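PDB 2PY6: methyltransferase FkbM from Methylobacillus flagellatus KT, which is probably a methyltransferase of the FkbM family, whose substrate is not established. Local coordinates for residues Arg180-Ser186 with Tyr390-Arg395; Lys249-Glu253 with Asn279-Ile284. All blocks are in the same frame, centred on the assembly; numbering follows the deposited sequence.

Interaction 1 of 2, residues Arg180-Ser186 with Tyr390-Arg395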
# COMPACT_ATOMS: atom_id res chain seq x y z
N ARG A 180 16.43 -45.26 1.71
CA ARG A 180 15.77 -45.45 0.41
C ARG A 180 15.82 -44.21 -0.51
O ARG A 180 15.60 -44.32 -1.72
CB ARG A 180 14.31 -45.89 0.67
CG ARG A 180 13.49 -46.39 -0.54
CD ARG A 180 14.19 -47.50 -1.35
NE ARG A 180 13.36 -48.06 -2.44
CZ ARG A 180 13.15 -47.47 -3.62
NH1 ARG A 180 13.69 -46.28 -3.90
NH2 ARG A 180 12.39 -48.08 -4.54
N LEU A 181 16.06 -43.04 0.07
CA LEU A 181 16.11 -41.81 -0.69
C LEU A 181 17.33 -41.82 -1.60
O LEU A 181 18.43 -42.25 -1.20
CB LEU A 181 16.08 -40.61 0.28
CG LEU A 181 14.81 -40.41 1.11
CD1 LEU A 181 14.96 -39.34 2.20
CD2 LEU A 181 13.62 -40.02 0.21
N ALA A 182 17.14 -41.36 -2.84
CA ALA A 182 18.21 -41.44 -3.87
C ALA A 182 19.39 -40.46 -3.75
O ALA A 182 20.47 -40.72 -4.28
CB ALA A 182 17.59 -41.33 -5.24
N ASP A 183 19.20 -39.34 -3.06
CA ASP A 183 20.22 -38.31 -3.01
C ASP A 183 20.42 -37.80 -1.58
O ASP A 183 19.52 -37.88 -0.73
CB ASP A 183 19.84 -37.16 -3.99
CG ASP A 183 18.58 -36.41 -3.56
OD1 ASP A 183 17.47 -37.01 -3.52
OD2 ASP A 183 18.72 -35.21 -3.27
N ASP A 184 21.63 -37.33 -1.30
CA ASP A 184 22.00 -36.84 0.01
C ASP A 184 21.18 -35.67 0.49
O ASP A 184 20.89 -35.56 1.68
CB ASP A 184 23.49 -36.47 0.03
CG ASP A 184 24.42 -37.68 -0.21
OD1 ASP A 184 24.18 -38.77 0.33
OD2 ASP A 184 25.44 -37.50 -0.90
N TYR A 185 20.81 -34.76 -0.40
CA TYR A 185 20.03 -33.59 0.01
C TYR A 185 18.59 -33.95 0.51
O TYR A 185 18.01 -33.32 1.40
CB TYR A 185 20.06 -32.54 -1.14
CG TYR A 185 19.40 -31.21 -0.83
CD1 TYR A 185 19.46 -30.65 0.45
CD2 TYR A 185 18.78 -30.48 -1.82
CE1 TYR A 185 18.88 -29.41 0.73
CE2 TYR A 185 18.20 -29.24 -1.54
CZ TYR A 185 18.26 -28.72 -0.25
OH TYR A 185 17.71 -27.48 0.02
N SER A 186 18.02 -34.99 -0.08
CA SER A 186 16.75 -35.53 0.37
C SER A 186 16.90 -36.10 1.77
O SER A 186 16.03 -35.92 2.62
CB SER A 186 16.30 -36.64 -0.56
OG SER A 186 15.78 -36.09 -1.74
N TYR A 390 10.47 -47.10 -8.45
CA TYR A 390 10.61 -45.65 -8.37
C TYR A 390 11.84 -45.23 -7.56
O TYR A 390 12.22 -45.89 -6.60
CB TYR A 390 9.44 -45.00 -7.65
CG TYR A 390 8.22 -44.63 -8.44
CD1 TYR A 390 8.29 -43.68 -9.44
CD2 TYR A 390 6.96 -45.14 -8.11
CE1 TYR A 390 7.15 -43.27 -10.13
CE2 TYR A 390 5.83 -44.76 -8.79
CZ TYR A 390 5.92 -43.80 -9.80
OH TYR A 390 4.78 -43.41 -10.46
N GLN A 391 12.45 -44.13 -7.97
CA GLN A 391 13.47 -43.46 -7.18
C GLN A 391 12.68 -42.43 -6.37
O GLN A 391 11.63 -41.96 -6.82
CB GLN A 391 14.49 -42.77 -8.06
CG GLN A 391 15.24 -43.74 -8.94
CD GLN A 391 16.57 -43.20 -9.37
OE1 GLN A 391 16.72 -42.77 -10.50
NE2 GLN A 391 17.53 -43.15 -8.44
N ILE A 392 13.18 -42.06 -5.19
CA ILE A 392 12.47 -41.17 -4.30
C ILE A 392 13.36 -40.01 -3.83
O ILE A 392 14.53 -40.19 -3.48
CB ILE A 392 11.93 -41.92 -3.03
CG1 ILE A 392 11.26 -43.23 -3.41
CG2 ILE A 392 10.99 -40.98 -2.22
CD1 ILE A 392 10.84 -44.08 -2.21
N GLY A 393 12.78 -38.81 -3.82
CA GLY A 393 13.46 -37.62 -3.29
C GLY A 393 12.51 -36.88 -2.37
O GLY A 393 11.32 -37.23 -2.28
N LEU A 394 13.03 -35.84 -1.70
CA LEU A 394 12.22 -35.05 -0.80
C LEU A 394 12.77 -33.65 -0.72
O LEU A 394 13.95 -33.47 -0.50
CB LEU A 394 12.26 -35.67 0.60
CG LEU A 394 11.44 -35.06 1.73
CD1 LEU A 394 9.94 -35.36 1.52
CD2 LEU A 394 11.92 -35.67 3.06
N ARG A 395 11.92 -32.65 -0.90
CA ARG A 395 12.33 -31.24 -0.72
C ARG A 395 11.30 -30.54 0.17
O ARG A 395 10.15 -30.93 0.19
CB ARG A 395 12.41 -30.46 -2.04
CG ARG A 395 13.48 -30.92 -3.01
CD ARG A 395 14.91 -30.67 -2.52
NE ARG A 395 15.89 -31.25 -3.45
CZ ARG A 395 16.45 -32.46 -3.36
NH1 ARG A 395 16.19 -33.31 -2.39
NH2 ARG A 395 17.31 -32.82 -4.29
O HOH W 1 15.29 -43.79 -4.24
O HOH W 2 15.82 -38.46 -5.07
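Tyr185 lies over one face of the Arg395 guanidinium, with CD2 3.3 Å above the plane and over its centre. The two planes are 46° apart. At the guanidinium edge, near its plane, sit the Asp183 carboxylate and Ser186. Arg395 NH1 and NH2 both reach Asp183 OD2, an end-on salt bridge to one oxygen, and NH2 is the nearer at 3.0 Å. NH1 meets the syn lone pair of OD2; NH2 comes from above the carboxylate plane. NH1 also bonds to Leu394 O and weakly to Ser186 OG. A bend at chi2 (-67°) turns the Arg395 guanidinium toward Asp183 and Ser186.

At the other end, the edge of the Arg180 guanidinium faces Tyr390 O. Arg180 NH1 and NH2 both donate to Tyr390 O, at 3.1 Å and 3.0 Å, and the oxygen lies nearly in the guanidinium plane. Ile392 CD1 rests over one guanidinium face.

These contacts join the turn between helices 171-180 and 184-199 to edge strand 392-396 of the seven-stranded sheet of the Rossmann-like methyltransferase fold. Asp183 is the N-cap of helix 184-199 and accepts from Ser186 N. Strand 404-408 pairs with the other side of 392-396.

Between the two arginines, Ala182 N donates to Ile392 O over 2.9 Å, almost straight at 177°. Ser186 OG accepts from Leu394 N at 2.8 Å and donates to Asp183 OD1 at 2.6 Å. Water 2 links that same OD1 to Ile392 O, and water 1 links Arg180 O to Ile392 N. Beside these polar links, Leu181 CD2 packs on Ile392 CG2 at 3.7 Å. Tyr185 OH bonds to Val208 O, and its ring stacks on Tyr185 of the second subunit.

Interaction 2 of 2, residues Lys249-Glu253 with Asn279-Ile284; sequences KGKFE and NFASRI
The backbones of Phe252 and Phe280 stay 7.4 Å apart between CA atoms, while Glu253 and Arg283 come to 6.4 Å. Side chains fill the gap between the two loops. Phe252 CE2 lies over one face of the Phe280 ring, displaced toward its rim. The planes are 49° apart and the centroids 5.0 Å apart, so the pair is oblique. Phe252 CZ makes the closest approach, 3.4 Å from Phe280 CD1. With chi1 near 60° (54° in Phe252), each ring is swung back over its own backbone, and the two rings meet between the loops. Ile284 CG1 meets the edge of the Phe252 ring. Helix 239-248 packs on both phenylalanines through Ile245.

Arg283 is extended from CG to NE and runs beside the 252-253 backbone. Its CB and CG lie near Glu253 O, and NH1 is 3.0 Å from Phe252 O. Water 3 donates to Gly250 O at 2.6 Å and to Asn279 OD1. The loops precede strands 254-258 and 284-287, neighbours in the Rossmann-like sheet. The contact is thus an apolar aromatic core with a water-bridged polar margin, and the arginine probably offsets the partial negative charge of the nearby carbonyl oxygens.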
# COMPACT_ATOMS: atom_id res chain seq x y z
N LYS A 249 7.14 -23.81 -21.27
CA LYS A 249 6.98 -22.74 -22.23
C LYS A 249 5.72 -22.93 -23.07
O LYS A 249 5.76 -22.84 -24.29
CB LYS A 249 8.22 -22.59 -23.09
CG LYS A 249 9.50 -22.28 -22.33
CD LYS A 249 10.63 -21.91 -23.31
CE LYS A 249 12.01 -21.99 -22.62
NZ LYS A 249 12.05 -21.27 -21.33
N GLY A 250 4.60 -23.16 -22.39
CA GLY A 250 3.30 -23.31 -23.03
C GLY A 250 3.13 -24.53 -23.89
O GLY A 250 2.40 -24.51 -24.84
N LYS A 251 3.80 -25.63 -23.56
CA LYS A 251 3.72 -26.85 -24.38
C LYS A 251 3.50 -28.12 -23.56
O LYS A 251 4.41 -28.60 -22.88
CB LYS A 251 4.99 -27.02 -25.22
CG LYS A 251 5.22 -25.95 -26.23
CD LYS A 251 6.59 -26.11 -26.87
N PHE A 252 2.28 -28.63 -23.62
CA PHE A 252 1.92 -29.89 -22.96
C PHE A 252 0.80 -30.58 -23.73
O PHE A 252 0.21 -29.99 -24.62
CB PHE A 252 1.54 -29.67 -21.48
CG PHE A 252 0.48 -28.65 -21.27
CD1 PHE A 252 -0.86 -29.02 -21.28
CD2 PHE A 252 0.81 -27.31 -21.08
CE1 PHE A 252 -1.86 -28.08 -21.11
CE2 PHE A 252 -0.17 -26.36 -20.90
CZ PHE A 252 -1.51 -26.75 -20.92
N GLU A 253 0.52 -31.83 -23.40
CA GLU A 253 -0.54 -32.58 -24.05
C GLU A 253 -1.88 -32.50 -23.34
O GLU A 253 -2.92 -32.41 -23.98
CB GLU A 253 -0.14 -34.05 -24.23
CG GLU A 253 0.80 -34.30 -25.42
CD GLU A 253 0.16 -33.87 -26.74
OE1 GLU A 253 -1.00 -34.27 -27.00
OE2 GLU A 253 0.83 -33.15 -27.50
N ASN A 279 -3.02 -21.90 -27.60
CA ASN A 279 -3.30 -23.13 -28.38
C ASN A 279 -3.49 -24.39 -27.50
O ASN A 279 -3.79 -25.45 -28.03
CB ASN A 279 -2.27 -23.37 -29.50
CG ASN A 279 -0.89 -23.70 -28.97
OD1 ASN A 279 -0.63 -23.65 -27.76
ND2 ASN A 279 0.03 -24.04 -29.88
N PHE A 280 -3.33 -24.26 -26.17
CA PHE A 280 -3.47 -25.37 -25.20
C PHE A 280 -4.73 -25.33 -24.31
O PHE A 280 -4.92 -26.20 -23.47
CB PHE A 280 -2.23 -25.49 -24.29
CG PHE A 280 -1.92 -24.24 -23.46
CD1 PHE A 280 -2.66 -23.91 -22.32
CD2 PHE A 280 -0.85 -23.42 -23.78
CE1 PHE A 280 -2.35 -22.80 -21.56
CE2 PHE A 280 -0.55 -22.30 -23.01
CZ PHE A 280 -1.29 -22.00 -21.90
N ALA A 281 -5.60 -24.34 -24.50
CA ALA A 281 -6.85 -24.21 -23.74
C ALA A 281 -7.74 -25.45 -23.79
O ALA A 281 -8.40 -25.81 -22.79
CB ALA A 281 -7.63 -23.01 -24.25
N SER A 282 -7.78 -26.10 -24.95
CA SER A 282 -8.63 -27.27 -25.18
C SER A 282 -8.11 -28.52 -24.52
O SER A 282 -8.83 -29.49 -24.40
CB SER A 282 -8.79 -27.52 -26.69
OG SER A 282 -7.53 -27.72 -27.34
N ARG A 283 -6.86 -28.49 -24.08
CA ARG A 283 -6.21 -29.63 -23.44
C ARG A 283 -6.40 -29.66 -21.93
O ARG A 283 -5.96 -30.60 -21.28
CB ARG A 283 -4.72 -29.62 -23.76
CG ARG A 283 -4.42 -29.71 -25.22
CD ARG A 283 -2.99 -29.30 -25.50
NE ARG A 283 -2.72 -29.24 -26.93
CZ ARG A 283 -1.64 -28.71 -27.50
NH1 ARG A 283 -0.68 -28.13 -26.78
NH2 ARG A 283 -1.54 -28.73 -28.83
N ILE A 284 -7.07 -28.66 -21.38
CA ILE A 284 -7.26 -28.55 -19.95
C ILE A 284 -8.70 -28.79 -19.61
O ILE A 284 -9.57 -28.16 -20.19
CB ILE A 284 -6.94 -27.09 -19.42
CG1 ILE A 284 -5.48 -26.69 -19.69
CG2 ILE A 284 -7.17 -26.99 -17.95
CD1 ILE A 284 -5.31 -25.17 -19.86
O HOH W 3 1.05 -25.25 -26.90

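From the N terminus, the chain first passes through the six-stranded sheet and then reaches 180-186. Interaction 1 opens there and closes at 390-395, near the C terminus. It encloses 203 residues and ties the turn before helix 184-199 to the edge strand 392-396. Interaction 2 falls within that span. It closes a short loop of 25 residues, from 249-253 to 279-284, around strand 254-258 and helix 262-274. The loops therefore nest and do not cross. Interaction 2 sits by strand 284-287, the opposite edge of the same seven-stranded sheet. The centres of interactions 1 and 2 are about 30 Å apart, and the nearest atoms of interactions 1 and 2 are about 17 Å apart. Both contacts touch the second subunit.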